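Local coordinates for cytochrome P450 268A2 Cyp268A2 (PDB 6BLD), which belongs to the cytochrome P450 family of haem proteins and holds (3E,5E)-6,10-dimethylundeca-3,5,9-trien-2-one in a pocket beside its haem, at residues V298-V302 / R379-R383; F153-K159 / R266-S270; I294-V298 / D353-S357; K159-R164 / R177-A181; K138-L144 / E388-L393. All coordinates share one frame; numbering follows the deposited sequence.

Interaction 1: V298-V302 / R379-R383; sequences VEELV and RAQLR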
# COMPACT_ATOMS: atom_id res chain seq x y z
N VAL A 298 -5.75 2.24 -15.63
CA VAL A 298 -5.68 2.15 -14.18
C VAL A 298 -4.65 1.11 -13.76
O VAL A 298 -3.88 1.32 -12.81
CB VAL A 298 -7.08 1.84 -13.59
CG1 VAL A 298 -6.96 1.27 -12.19
CG2 VAL A 298 -7.94 3.09 -13.60
N GLU A 299 -4.60 -0.03 -14.46
CA GLU A 299 -3.65 -1.08 -14.11
C GLU A 299 -2.21 -0.61 -14.29
O GLU A 299 -1.33 -0.98 -13.50
CB GLU A 299 -3.91 -2.33 -14.94
CG GLU A 299 -5.15 -3.10 -14.53
CD GLU A 299 -5.31 -3.19 -13.02
OE1 GLU A 299 -4.47 -3.83 -12.36
OE2 GLU A 299 -6.28 -2.60 -12.50
N GLU A 300 -1.95 0.20 -15.31
CA GLU A 300 -0.60 0.72 -15.51
C GLU A 300 -0.27 1.84 -14.53
O GLU A 300 0.88 1.95 -14.09
CB GLU A 300 -0.43 1.20 -16.96
CG GLU A 300 0.90 1.87 -17.23
CD GLU A 300 2.00 0.89 -17.60
OE1 GLU A 300 3.08 1.33 -18.05
OE2 GLU A 300 1.79 -0.33 -17.45
N LEU A 301 -1.26 2.64 -14.15
CA LEU A 301 -1.03 3.66 -13.12
C LEU A 301 -0.66 3.02 -11.79
O LEU A 301 0.14 3.57 -11.03
CB LEU A 301 -2.26 4.54 -12.97
CG LEU A 301 -2.52 5.55 -14.10
CD1 LEU A 301 -3.79 6.33 -13.84
CD2 LEU A 301 -1.33 6.48 -14.26
N VAL A 302 -1.26 1.87 -11.49
CA VAL A 302 -0.89 1.12 -10.29
C VAL A 302 0.51 0.55 -10.43
O VAL A 302 1.33 0.61 -9.50
CB VAL A 302 -1.92 0.02 -10.00
CG1 VAL A 302 -1.39 -0.96 -8.97
CG2 VAL A 302 -3.23 0.61 -9.55
N ARG A 379 -9.53 0.24 -7.67
CA ARG A 379 -9.71 0.50 -9.09
C ARG A 379 -10.91 1.41 -9.34
O ARG A 379 -10.85 2.30 -10.20
CB ARG A 379 -9.88 -0.81 -9.85
CG ARG A 379 -8.63 -1.69 -9.84
CD ARG A 379 -8.89 -3.03 -10.49
NE ARG A 379 -7.66 -3.79 -10.67
CZ ARG A 379 -7.45 -5.01 -10.20
NH1 ARG A 379 -8.40 -5.63 -9.52
NH2 ARG A 379 -6.29 -5.62 -10.42
N ALA A 380 -12.00 1.22 -8.59
CA ALA A 380 -13.16 2.08 -8.75
C ALA A 380 -12.84 3.52 -8.36
O ALA A 380 -13.34 4.46 -8.98
CB ALA A 380 -14.33 1.55 -7.92
N GLN A 381 -11.99 3.70 -7.34
CA GLN A 381 -11.62 5.05 -6.93
C GLN A 381 -10.75 5.73 -7.98
O GLN A 381 -10.94 6.92 -8.27
CB GLN A 381 -10.90 5.01 -5.59
CG GLN A 381 -11.78 4.60 -4.42
CD GLN A 381 -11.07 4.75 -3.09
OE1 GLN A 381 -10.52 5.80 -2.78
NE2 GLN A 381 -11.09 3.69 -2.29
N LEU A 382 -9.81 4.99 -8.57
CA LEU A 382 -8.91 5.58 -9.57
C LEU A 382 -9.65 5.91 -10.86
O LEU A 382 -9.37 6.92 -11.50
CB LEU A 382 -7.73 4.65 -9.84
CG LEU A 382 -6.98 4.16 -8.60
CD1 LEU A 382 -6.09 2.97 -8.93
CD2 LEU A 382 -6.19 5.30 -7.97
N ARG A 383 -10.58 5.05 -11.27
CA ARG A 383 -11.39 5.35 -12.44
C ARG A 383 -12.22 6.62 -12.22
O ARG A 383 -12.37 7.44 -13.13
CB ARG A 383 -12.31 4.16 -12.77
CG ARG A 383 -11.58 2.93 -13.27
CD ARG A 383 -12.56 1.92 -13.87
NE ARG A 383 -13.70 1.68 -12.99
CZ ARG A 383 -13.78 0.66 -12.14
NH1 ARG A 383 -12.79 -0.21 -12.05
NH2 ARG A 383 -14.86 0.52 -11.38
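Val298 sends its two methyls to different residues of helix 375-392. Val298 CG1 rests against Leu382 CD1 at 3.8 Å and lies a little farther from Arg379 CG. Val298 CG2 turns to the aliphatic part of Arg383, 3.7 Å from Arg383 CG; the charged end of that arginine goes on to a salt bridge with Glu130. Next comes Glu299, where a bend at chi2 (-41°) carries the carboxylate across to Arg379, which is stretched out from CG to NE. The guanidinium grips side-on, Arg379 NE to Glu299 OE2 at 2.6 Å and Arg379 NH2 to Glu299 OE1 at 3.2 Å. Both oxygens lie close to the guanidinium plane, yet the carboxylate is rotated 53° against it, and each oxygen is met from above its own plane. OE1 also accepts a hydrogen bond from His361, which should limit how far the carboxylate can turn. Glu300 follows, paired with Arg303 one turn on and with Arg356 of the later loop. One helical turn beyond Val298, Val302 places CG2 3.8 Å from the same Leu382 CD1, leaving that methyl held by two valines. Val302 touches the haem, as does Gln381 on the partner helix. The two segments cross at 104°. Glu300 and Arg303 form the ExxR motif of the P450 K helix, here packed on the L helix that follows the haem-binding loop.

Interaction 2: F153-K159 / R266-S270; sequences FVEHCAK and RQTIS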
# COMPACT_ATOMS: atom_id res chain seq x y z
N PHE A 153 -1.80 19.30 -4.53
CA PHE A 153 -2.69 18.26 -5.04
C PHE A 153 -2.90 17.14 -4.04
O PHE A 153 -3.95 16.49 -4.05
CB PHE A 153 -2.12 17.70 -6.35
CG PHE A 153 -2.98 16.64 -6.98
CD1 PHE A 153 -4.16 16.97 -7.62
CD2 PHE A 153 -2.59 15.31 -6.94
CE1 PHE A 153 -4.95 15.99 -8.20
CE2 PHE A 153 -3.37 14.33 -7.52
CZ PHE A 153 -4.55 14.67 -8.15
N VAL A 154 -1.92 16.90 -3.16
CA VAL A 154 -2.04 15.79 -2.21
C VAL A 154 -3.13 16.08 -1.18
O VAL A 154 -4.01 15.25 -0.94
CB VAL A 154 -0.68 15.52 -1.53
CG1 VAL A 154 -0.84 14.47 -0.45
CG2 VAL A 154 0.35 15.10 -2.56
N GLU A 155 -3.09 17.27 -0.57
CA GLU A 155 -4.03 17.59 0.49
C GLU A 155 -5.42 17.90 -0.04
O GLU A 155 -6.42 17.61 0.63
CB GLU A 155 -3.51 18.76 1.32
CG GLU A 155 -4.05 18.81 2.74
CD GLU A 155 -3.45 17.74 3.63
OE1 GLU A 155 -2.42 17.14 3.24
OE2 GLU A 155 -3.99 17.50 4.73
N HIS A 156 -5.52 18.49 -1.23
CA HIS A 156 -6.79 18.94 -1.77
C HIS A 156 -7.46 17.92 -2.69
O HIS A 156 -8.53 18.20 -3.22
CB HIS A 156 -6.61 20.26 -2.52
CG HIS A 156 -6.42 21.44 -1.61
ND1 HIS A 156 -5.37 21.54 -0.73
CD2 HIS A 156 -7.16 22.57 -1.45
CE1 HIS A 156 -5.46 22.68 -0.06
NE2 HIS A 156 -6.54 23.32 -0.48
N CYS A 157 -6.85 16.75 -2.90
CA CYS A 157 -7.43 15.77 -3.81
C CYS A 157 -6.99 14.35 -3.51
O CYS A 157 -7.83 13.47 -3.27
CB CYS A 157 -7.08 16.13 -5.26
SG CYS A 157 -7.82 15.03 -6.49
N ALA A 158 -5.68 14.10 -3.52
CA ALA A 158 -5.17 12.73 -3.44
C ALA A 158 -5.60 12.04 -2.15
O ALA A 158 -5.90 10.84 -2.15
CB ALA A 158 -3.65 12.73 -3.57
N LYS A 159 -5.64 12.78 -1.04
CA LYS A 159 -6.01 12.19 0.24
C LYS A 159 -7.51 12.20 0.50
O LYS A 159 -7.96 11.52 1.43
CB LYS A 159 -5.29 12.93 1.38
CG LYS A 159 -5.85 14.31 1.66
CD LYS A 159 -5.66 14.71 3.12
CE LYS A 159 -6.52 15.92 3.46
NZ LYS A 159 -6.20 16.48 4.80
N ARG A 266 -4.07 6.94 -2.07
CA ARG A 266 -3.66 8.34 -2.05
C ARG A 266 -2.35 8.54 -2.81
O ARG A 266 -2.21 9.52 -3.56
CB ARG A 266 -3.53 8.81 -0.60
CG ARG A 266 -2.55 9.94 -0.36
CD ARG A 266 -2.43 10.20 1.14
NE ARG A 266 -1.58 11.35 1.45
CZ ARG A 266 -1.67 12.05 2.57
NH1 ARG A 266 -2.56 11.73 3.50
NH2 ARG A 266 -0.85 13.08 2.78
N GLN A 267 -1.39 7.63 -2.64
CA GLN A 267 -0.13 7.77 -3.36
C GLN A 267 -0.29 7.47 -4.84
O GLN A 267 0.33 8.12 -5.69
CB GLN A 267 0.95 6.88 -2.74
CG GLN A 267 1.21 7.11 -1.26
CD GLN A 267 1.30 8.58 -0.88
OE1 GLN A 267 1.86 9.39 -1.62
NE2 GLN A 267 0.75 8.92 0.27
N THR A 268 -1.13 6.48 -5.18
CA THR A 268 -1.35 6.15 -6.59
C THR A 268 -1.99 7.32 -7.34
O THR A 268 -1.69 7.53 -8.52
CB THR A 268 -2.22 4.90 -6.70
OG1 THR A 268 -1.63 3.83 -5.94
CG2 THR A 268 -2.33 4.45 -8.16
N ILE A 269 -2.85 8.08 -6.67
CA ILE A 269 -3.46 9.25 -7.31
C ILE A 269 -2.41 10.32 -7.57
O ILE A 269 -2.37 10.92 -8.65
CB ILE A 269 -4.62 9.78 -6.46
CG1 ILE A 269 -5.78 8.77 -6.46
CG2 ILE A 269 -5.10 11.13 -6.99
CD1 ILE A 269 -6.79 9.00 -5.34
N SER A 270 -1.54 10.58 -6.59
CA SER A 270 -0.48 11.57 -6.78
C SER A 270 0.51 11.13 -7.85
O SER A 270 0.88 11.91 -8.73
CB SER A 270 0.24 11.82 -5.45
OG SER A 270 -0.63 12.40 -4.50
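Ala158 sits closest to the other helix, its CB 3.2 Å from Ser270 OG and its carbonyl oxygen turned toward the backbone of Arg266. That oxygen receives a CA-H...O contact, Arg266 CA to Ala158 O at 3.4 Å, and has no conventional hydrogen-bond partner in the model. Val154 divides its two methyls between Ser270 and Arg266: CG2 comes 3.5 Å from Ser270 OG, while CG1 packs against the guanidinium, 3.5 Å from Arg266 NH2. Lys159 CB covers one face of that guanidinium, 3.7 Å from Arg266 NH1. Arg266 reaches both because CG stands anti to the backbone N (chi1 153°) and the chain runs extended to NE, lying across the side of helix 153-158. Glu155 adds opposite charge near NH2, but its oxygen is well out of the guanidinium plane and no N-H points at it. At the start of the segment, Phe153 meets Ser270 CA with its ring edge and sets CE2 3.7 Å from Ile269 CG2.

Helix 153-158 has a wider, pi-type turn here, with Ala158 N bonded to Phe153 O and Lys159 N to Val154 O, each reaching five residues back. The segments cross at 111°. Around them, Phe153 continues onto Met415 and Cys417 of strand 411-418 and onto Leu389 of helix 375-392. Ile269 rests on Leu382 of that same helix, and Ser270 on Ile412 of the strand, so the long central helix 247-278 is packed against helix and sheet together.

Interaction 3: I294-V298 / D353-S357; sequences IGTAV and DLSRS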
# COMPACT_ATOMS: atom_id res chain seq x y z
N ILE A 294 -9.91 3.06 -19.79
CA ILE A 294 -9.59 3.36 -18.40
C ILE A 294 -9.19 2.09 -17.65
O ILE A 294 -8.43 2.15 -16.67
CB ILE A 294 -10.77 4.07 -17.72
CG1 ILE A 294 -10.37 4.57 -16.32
CG2 ILE A 294 -11.99 3.17 -17.65
CD1 ILE A 294 -9.11 5.41 -16.30
N GLY A 295 -9.66 0.93 -18.09
CA GLY A 295 -9.33 -0.32 -17.43
C GLY A 295 -7.85 -0.63 -17.41
O GLY A 295 -7.26 -0.81 -16.34
N THR A 296 -7.23 -0.68 -18.60
CA THR A 296 -5.79 -0.93 -18.66
C THR A 296 -4.99 0.28 -18.20
O THR A 296 -3.86 0.12 -17.73
CB THR A 296 -5.38 -1.33 -20.08
OG1 THR A 296 -5.45 -0.18 -20.94
CG2 THR A 296 -6.31 -2.41 -20.62
N ALA A 297 -5.55 1.48 -18.33
CA ALA A 297 -4.86 2.67 -17.86
C ALA A 297 -4.71 2.65 -16.34
O ALA A 297 -3.65 3.01 -15.81
CB ALA A 297 -5.60 3.93 -18.31
N VAL A 298 -5.75 2.24 -15.63
CA VAL A 298 -5.68 2.15 -14.18
C VAL A 298 -4.65 1.11 -13.76
O VAL A 298 -3.88 1.32 -12.81
CB VAL A 298 -7.08 1.84 -13.59
CG1 VAL A 298 -6.96 1.27 -12.19
CG2 VAL A 298 -7.94 3.09 -13.60
N ASP A 353 2.75 3.12 -20.34
CA ASP A 353 1.93 2.60 -21.44
C ASP A 353 0.58 2.21 -20.85
O ASP A 353 0.39 1.08 -20.38
CB ASP A 353 2.62 1.43 -22.13
CG ASP A 353 1.83 0.91 -23.32
OD1 ASP A 353 0.92 1.62 -23.79
OD2 ASP A 353 2.12 -0.21 -23.79
N LEU A 354 -0.38 3.15 -20.90
CA LEU A 354 -1.73 2.91 -20.40
C LEU A 354 -2.48 1.87 -21.22
O LEU A 354 -3.58 1.48 -20.82
CB LEU A 354 -2.51 4.23 -20.38
CG LEU A 354 -1.86 5.39 -19.63
CD1 LEU A 354 -2.74 6.63 -19.68
CD2 LEU A 354 -1.55 5.01 -18.19
N SER A 355 -1.94 1.44 -22.35
CA SER A 355 -2.52 0.39 -23.17
C SER A 355 -1.91 -0.98 -22.89
O SER A 355 -2.25 -1.94 -23.58
CB SER A 355 -2.38 0.73 -24.65
OG SER A 355 -1.06 0.45 -25.11
N ARG A 356 -1.02 -1.08 -21.91
CA ARG A 356 -0.27 -2.31 -21.69
C ARG A 356 -1.22 -3.47 -21.42
O ARG A 356 -1.99 -3.44 -20.46
CB ARG A 356 0.70 -2.13 -20.53
CG ARG A 356 1.73 -3.25 -20.42
CD ARG A 356 2.55 -3.13 -19.14
NE ARG A 356 3.20 -1.83 -19.03
CZ ARG A 356 4.34 -1.50 -19.64
NH1 ARG A 356 4.95 -2.39 -20.41
NH2 ARG A 356 4.86 -0.30 -19.48
N SER A 357 -1.16 -4.48 -22.28
CA SER A 357 -1.96 -5.69 -22.13
C SER A 357 -1.19 -6.87 -22.71
O SER A 357 -0.84 -6.87 -23.89
CB SER A 357 -3.31 -5.53 -22.84
OG SER A 357 -4.23 -6.51 -22.39
O HOH W 1 -2.53 -2.18 -18.15
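Thr296 and Ala297 take up the corner of a loop at Leu354 in a helix-to-loop contact between the P450 K helix, 290-305, and the meander, the irregular chain that runs from helix 336-339 toward the haem-binding loop. The corner is a type I beta turn from Asp353 to Arg356. Asp353 OD1 shapes it from within as an Asx turn, accepting from both Ser355 N and Ser355 OG. Leu354 O faces the helix, where Thr296 OG1 donates to it at 2.5 Å. The bond arrives in the carbonyl plane, with a C=O...OG1 angle of 149°, and is made possible by chi1 of 72°, which holds OG1 between the backbone N and carbonyl carbon of the threonine. Ala297 N also stands close to Leu354 O, but the angle is too poor for a hydrogen bond. Beside the polar pair, Ala297 CB packs on Leu354 CB at 3.7 Å, and the leucine continues onto Gln282 and Trp285 of helix 280-288.

Arg356, the end of the turn, directs its guanidinium away to a salt bridge with Glu300 of the K helix and to the carbonyl of Cys347; with Arg303 this makes up the Glu-Arg-Arg cluster known from P450s. Its backbone stays within the contact, for one water bridges the helix and the loop, donating to Thr296 O and to Arg356 O at 2.7 Å each.

Interaction 4: K159-R164 / R177-A181; sequences KELPIR and RERVA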
# COMPACT_ATOMS: atom_id res chain seq x y z
N LYS A 159 -5.64 12.78 -1.04
CA LYS A 159 -6.01 12.19 0.24
C LYS A 159 -7.51 12.20 0.50
O LYS A 159 -7.96 11.52 1.43
CB LYS A 159 -5.29 12.93 1.38
CG LYS A 159 -5.85 14.31 1.66
CD LYS A 159 -5.66 14.71 3.12
CE LYS A 159 -6.52 15.92 3.46
NZ LYS A 159 -6.20 16.48 4.80
N GLU A 160 -8.29 12.92 -0.31
CA GLU A 160 -9.70 13.14 0.02
C GLU A 160 -10.57 11.95 -0.37
O GLU A 160 -11.40 11.50 0.42
CB GLU A 160 -10.20 14.42 -0.65
CG GLU A 160 -10.05 15.66 0.21
CD GLU A 160 -10.46 15.42 1.65
OE1 GLU A 160 -11.61 15.00 1.89
OE2 GLU A 160 -9.62 15.66 2.55
N LEU A 161 -10.41 11.44 -1.59
CA LEU A 161 -11.26 10.35 -2.05
C LEU A 161 -11.05 9.06 -1.25
O LEU A 161 -12.04 8.39 -0.91
CB LEU A 161 -11.05 10.08 -3.54
CG LEU A 161 -12.03 9.06 -4.13
CD1 LEU A 161 -13.47 9.51 -3.90
CD2 LEU A 161 -11.77 8.82 -5.60
N PRO A 162 -9.81 8.66 -0.94
CA PRO A 162 -9.65 7.44 -0.12
C PRO A 162 -10.32 7.52 1.24
O PRO A 162 -10.98 6.55 1.64
CB PRO A 162 -8.12 7.31 0.01
CG PRO A 162 -7.60 7.96 -1.21
CD PRO A 162 -8.51 9.13 -1.46
N ILE A 163 -10.20 8.64 1.95
CA ILE A 163 -10.77 8.70 3.30
C ILE A 163 -12.29 8.79 3.23
O ILE A 163 -12.99 8.21 4.08
CB ILE A 163 -10.16 9.87 4.09
CG1 ILE A 163 -10.66 9.85 5.54
CG2 ILE A 163 -10.47 11.21 3.44
CD1 ILE A 163 -10.27 8.60 6.31
N ARG A 164 -12.83 9.48 2.23
CA ARG A 164 -14.28 9.54 2.08
C ARG A 164 -14.84 8.16 1.74
O ARG A 164 -15.86 7.75 2.31
CB ARG A 164 -14.65 10.55 1.00
CG ARG A 164 -14.49 12.00 1.44
CD ARG A 164 -15.40 12.91 0.64
NE ARG A 164 -14.94 14.30 0.67
CZ ARG A 164 -15.58 15.30 0.07
NH1 ARG A 164 -16.69 15.07 -0.61
NH2 ARG A 164 -15.09 16.54 0.15
N ARG A 177 -12.83 12.04 10.43
CA ARG A 177 -12.41 11.54 9.12
C ARG A 177 -11.04 12.07 8.73
O ARG A 177 -10.16 11.30 8.32
CB ARG A 177 -13.46 11.89 8.07
CG ARG A 177 -14.68 10.99 8.11
CD ARG A 177 -15.76 11.43 7.14
NE ARG A 177 -16.95 10.59 7.23
CZ ARG A 177 -17.54 10.01 6.19
NH1 ARG A 177 -17.06 10.19 4.96
NH2 ARG A 177 -18.62 9.26 6.36
N GLU A 178 -10.82 13.38 8.86
CA GLU A 178 -9.54 13.95 8.46
C GLU A 178 -8.41 13.52 9.39
O GLU A 178 -7.27 13.36 8.95
CB GLU A 178 -9.62 15.47 8.39
CG GLU A 178 -10.51 16.00 7.27
CD GLU A 178 -10.08 15.52 5.90
OE1 GLU A 178 -8.86 15.33 5.67
OE2 GLU A 178 -10.96 15.32 5.03
N ARG A 179 -8.71 13.32 10.68
CA ARG A 179 -7.68 12.87 11.61
C ARG A 179 -7.31 11.41 11.38
O ARG A 179 -6.15 11.04 11.57
CB ARG A 179 -8.14 13.08 13.05
CG ARG A 179 -8.46 14.53 13.40
CD ARG A 179 -9.13 14.64 14.75
NE ARG A 179 -8.25 14.20 15.84
CZ ARG A 179 -8.59 14.21 17.12
NH1 ARG A 179 -9.79 14.63 17.49
NH2 ARG A 179 -7.72 13.80 18.04
N VAL A 180 -8.27 10.58 10.98
CA VAL A 180 -7.96 9.19 10.68
C VAL A 180 -7.06 9.10 9.45
O VAL A 180 -6.10 8.32 9.43
CB VAL A 180 -9.26 8.37 10.50
CG1 VAL A 180 -8.97 7.07 9.77
CG2 VAL A 180 -9.89 8.09 11.85
N ALA A 181 -7.35 9.90 8.42
CA ALA A 181 -6.50 9.92 7.24
C ALA A 181 -5.10 10.40 7.58
O ALA A 181 -4.11 9.89 7.05
CB ALA A 181 -7.13 10.80 6.16
O HOH W 2 -5.94 14.47 6.96
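Chi1 of -175° sets Ile163 CG1 anti to its backbone N, and this turns CG1 and CD1 onto the first turn of helix 177-186. A bend at chi2 brings the Glu178 carboxylate the other way, to Lys159 and Glu160. Ile163 fits closely: CG1 is 3.2 Å from Arg177 O and 3.7 Å from Ala181 CB, and CD1 goes on to Val180 CG1 at 4.0 Å. Lys159 NZ makes a salt bridge with Glu178 OE1 at 3.0 Å, on the anti side and tilted out of the carboxylate plane. The same ammonium donates to a water that in turn bonds to Glu178 O, tying the lysine to backbone as well as side chain. Lys159 NZ also forms a salt bridge with Glu155. Glu160 crowds in beside this pair, OE2 lying 2.8 Å from Glu178 OE2 with the two carboxylate planes 32° apart. Two carboxylates this close suggest that a proton may be held between them, with the Lys159 ammonium perhaps offsetting some of the charge. Arg177 carries its own guanidinium to Asp168 and to the carbonyl of Ile172.

The segments cross at 111°, joining the P450 E and F helices. Behind helix 160-170, Ile140 of helix 123-147 packs on Glu160 and Arg164. Ile163 also touches Asn262 of helix 247-278, while Val180 rests on Tyr211 and Leu212 of helix 201-225.

Interaction 5: K138-L144 / E388-L393; sequences KGIVDEL and ELLVQL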
# COMPACT_ATOMS: atom_id res chain seq x y z
N LYS A 138 -16.50 13.71 -7.89
CA LYS A 138 -16.93 14.93 -8.55
C LYS A 138 -16.84 16.14 -7.62
O LYS A 138 -16.36 17.20 -8.03
CB LYS A 138 -18.36 14.76 -9.06
CG LYS A 138 -18.65 15.44 -10.37
CD LYS A 138 -19.93 14.90 -10.97
CE LYS A 138 -19.65 14.45 -12.39
NZ LYS A 138 -19.18 15.65 -13.17
N GLY A 139 -17.31 15.99 -6.39
CA GLY A 139 -17.25 17.10 -5.45
C GLY A 139 -15.84 17.44 -5.02
O GLY A 139 -15.53 18.61 -4.76
N ILE A 140 -14.95 16.44 -4.95
CA ILE A 140 -13.57 16.70 -4.56
C ILE A 140 -12.86 17.51 -5.64
O ILE A 140 -12.18 18.50 -5.35
CB ILE A 140 -12.84 15.38 -4.26
CG1 ILE A 140 -13.23 14.86 -2.87
CG2 ILE A 140 -11.34 15.56 -4.35
CD1 ILE A 140 -13.09 13.37 -2.71
N VAL A 141 -13.00 17.10 -6.90
CA VAL A 141 -12.39 17.85 -7.99
C VAL A 141 -13.03 19.22 -8.12
O VAL A 141 -12.36 20.20 -8.49
CB VAL A 141 -12.48 17.05 -9.30
CG1 VAL A 141 -11.84 17.82 -10.45
CG2 VAL A 141 -11.81 15.69 -9.14
N ASP A 142 -14.32 19.33 -7.82
CA ASP A 142 -14.98 20.63 -7.83
C ASP A 142 -14.39 21.55 -6.77
O ASP A 142 -14.08 22.72 -7.04
CB ASP A 142 -16.49 20.46 -7.63
CG ASP A 142 -17.24 21.78 -7.66
OD1 ASP A 142 -17.07 22.54 -8.64
OD2 ASP A 142 -17.99 22.06 -6.70
N GLU A 143 -14.23 21.04 -5.55
CA GLU A 143 -13.61 21.83 -4.49
C GLU A 143 -12.16 22.15 -4.81
O GLU A 143 -11.66 23.21 -4.43
CB GLU A 143 -13.72 21.10 -3.15
CG GLU A 143 -15.13 21.01 -2.60
CD GLU A 143 -15.32 19.82 -1.68
OE1 GLU A 143 -16.40 19.19 -1.73
OE2 GLU A 143 -14.39 19.52 -0.90
N LEU A 144 -11.46 21.24 -5.49
CA LEU A 144 -10.09 21.52 -5.92
C LEU A 144 -10.06 22.67 -6.92
O LEU A 144 -9.18 23.53 -6.87
CB LEU A 144 -9.46 20.27 -6.52
CG LEU A 144 -8.15 20.46 -7.28
CD1 LEU A 144 -7.01 20.78 -6.32
CD2 LEU A 144 -7.81 19.23 -8.11
N GLU A 388 -13.01 12.37 -13.31
CA GLU A 388 -13.49 13.69 -12.91
C GLU A 388 -12.44 14.76 -13.11
O GLU A 388 -12.78 15.91 -13.43
CB GLU A 388 -13.95 13.66 -11.45
CG GLU A 388 -15.29 12.99 -11.24
CD GLU A 388 -16.34 13.47 -12.21
OE1 GLU A 388 -16.40 14.70 -12.47
OE2 GLU A 388 -17.10 12.63 -12.73
N LEU A 389 -11.16 14.42 -12.92
CA LEU A 389 -10.10 15.38 -13.20
C LEU A 389 -10.06 15.73 -14.68
O LEU A 389 -9.68 16.85 -15.04
CB LEU A 389 -8.75 14.82 -12.75
CG LEU A 389 -8.48 14.81 -11.24
CD1 LEU A 389 -7.29 13.92 -10.91
CD2 LEU A 389 -8.28 16.22 -10.71
N LEU A 390 -10.46 14.80 -15.55
CA LEU A 390 -10.52 15.10 -16.98
C LEU A 390 -11.84 15.77 -17.35
O LEU A 390 -11.89 16.51 -18.35
CB LEU A 390 -10.33 13.81 -17.78
CG LEU A 390 -8.95 13.16 -17.69
CD1 LEU A 390 -8.77 12.12 -18.79
CD2 LEU A 390 -7.85 14.20 -17.74
N VAL A 391 -12.90 15.53 -16.59
CA VAL A 391 -14.18 16.18 -16.87
C VAL A 391 -14.12 17.65 -16.47
O VAL A 391 -14.54 18.54 -17.24
CB VAL A 391 -15.32 15.45 -16.15
CG1 VAL A 391 -16.49 16.39 -15.87
CG2 VAL A 391 -15.79 14.26 -16.98
N GLN A 392 -13.60 17.94 -15.28
CA GLN A 392 -13.67 19.29 -14.73
C GLN A 392 -12.43 20.12 -15.03
O GLN A 392 -12.55 21.32 -15.33
CB GLN A 392 -13.89 19.22 -13.21
CG GLN A 392 -15.07 18.35 -12.80
CD GLN A 392 -15.61 18.72 -11.44
OE1 GLN A 392 -15.50 19.86 -11.00
NE2 GLN A 392 -16.20 17.74 -10.75
N LEU A 393 -11.24 19.52 -14.96
CA LEU A 393 -9.97 20.24 -15.12
C LEU A 393 -9.16 19.61 -16.24
O LEU A 393 -8.18 18.91 -16.00
CB LEU A 393 -9.18 20.24 -13.81
CG LEU A 393 -9.94 20.91 -12.66
CD1 LEU A 393 -9.11 20.99 -11.39
CD2 LEU A 393 -10.38 22.29 -13.11
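Gln392, near the end of the P450 L helix, spans the gap to helix 123-147, the D helix, where two members of the family's helical bundle cross at 49°. Gln392 CB lies 3.7 Å from Val141 CG1, and CG passes the same methyl slightly farther off. CG is set anti to the carbonyl carbon (chi1 -52°), and the extended chain beyond lays the amide alongside the backbone of the other helix. There Gln392 OE1 rests 3.3 Å from Asp142 CA, and Gln392 NE2 donates to Lys138 O at 2.8 Å. That carbonyl already accepts the helical bond from Asp142 N, and the amide adds a second from a tilted direction. Lys138 itself doubles back over Glu388: Lys138 NZ makes a salt bridge to Glu388 OE1 at 3.0 Å, on the syn side of the carboxylate, at a solvent-exposed margin.

Away from this polar margin, toward the interior, Val141 goes deeper, CG2 meeting Glu388 CB at 3.7 Å and Leu389 CD2 at 3.9 Å. The buried end belongs to Leu144, whose CD2 fits between two leucine methyls, 4.0 Å from Leu389 CD2 and 3.9 Å from Leu393 CD1.

Helix 375-392 serves both interaction 1, near the haem, and interaction 5, toward the surface; each pairs a charged bridge at its margin with valine and leucine packing. Interaction 2 is buried and has no hydrogen bond across it, an arginine lying among apolar groups; it touches interaction 1 through Leu382 and Ile269. Interactions 1 and 3 share helix 290-305, and Glu300 ties them by reaching Arg356 and Asp353; interaction 3 relies on a threonine hydroxyl, backbone carbonyls and a water. Lys159 belongs to interactions 2 and 4, the latter with a dense group of charges at its margin. Ile140 of segment 138-144 packs against residues of interactions 2 and 4.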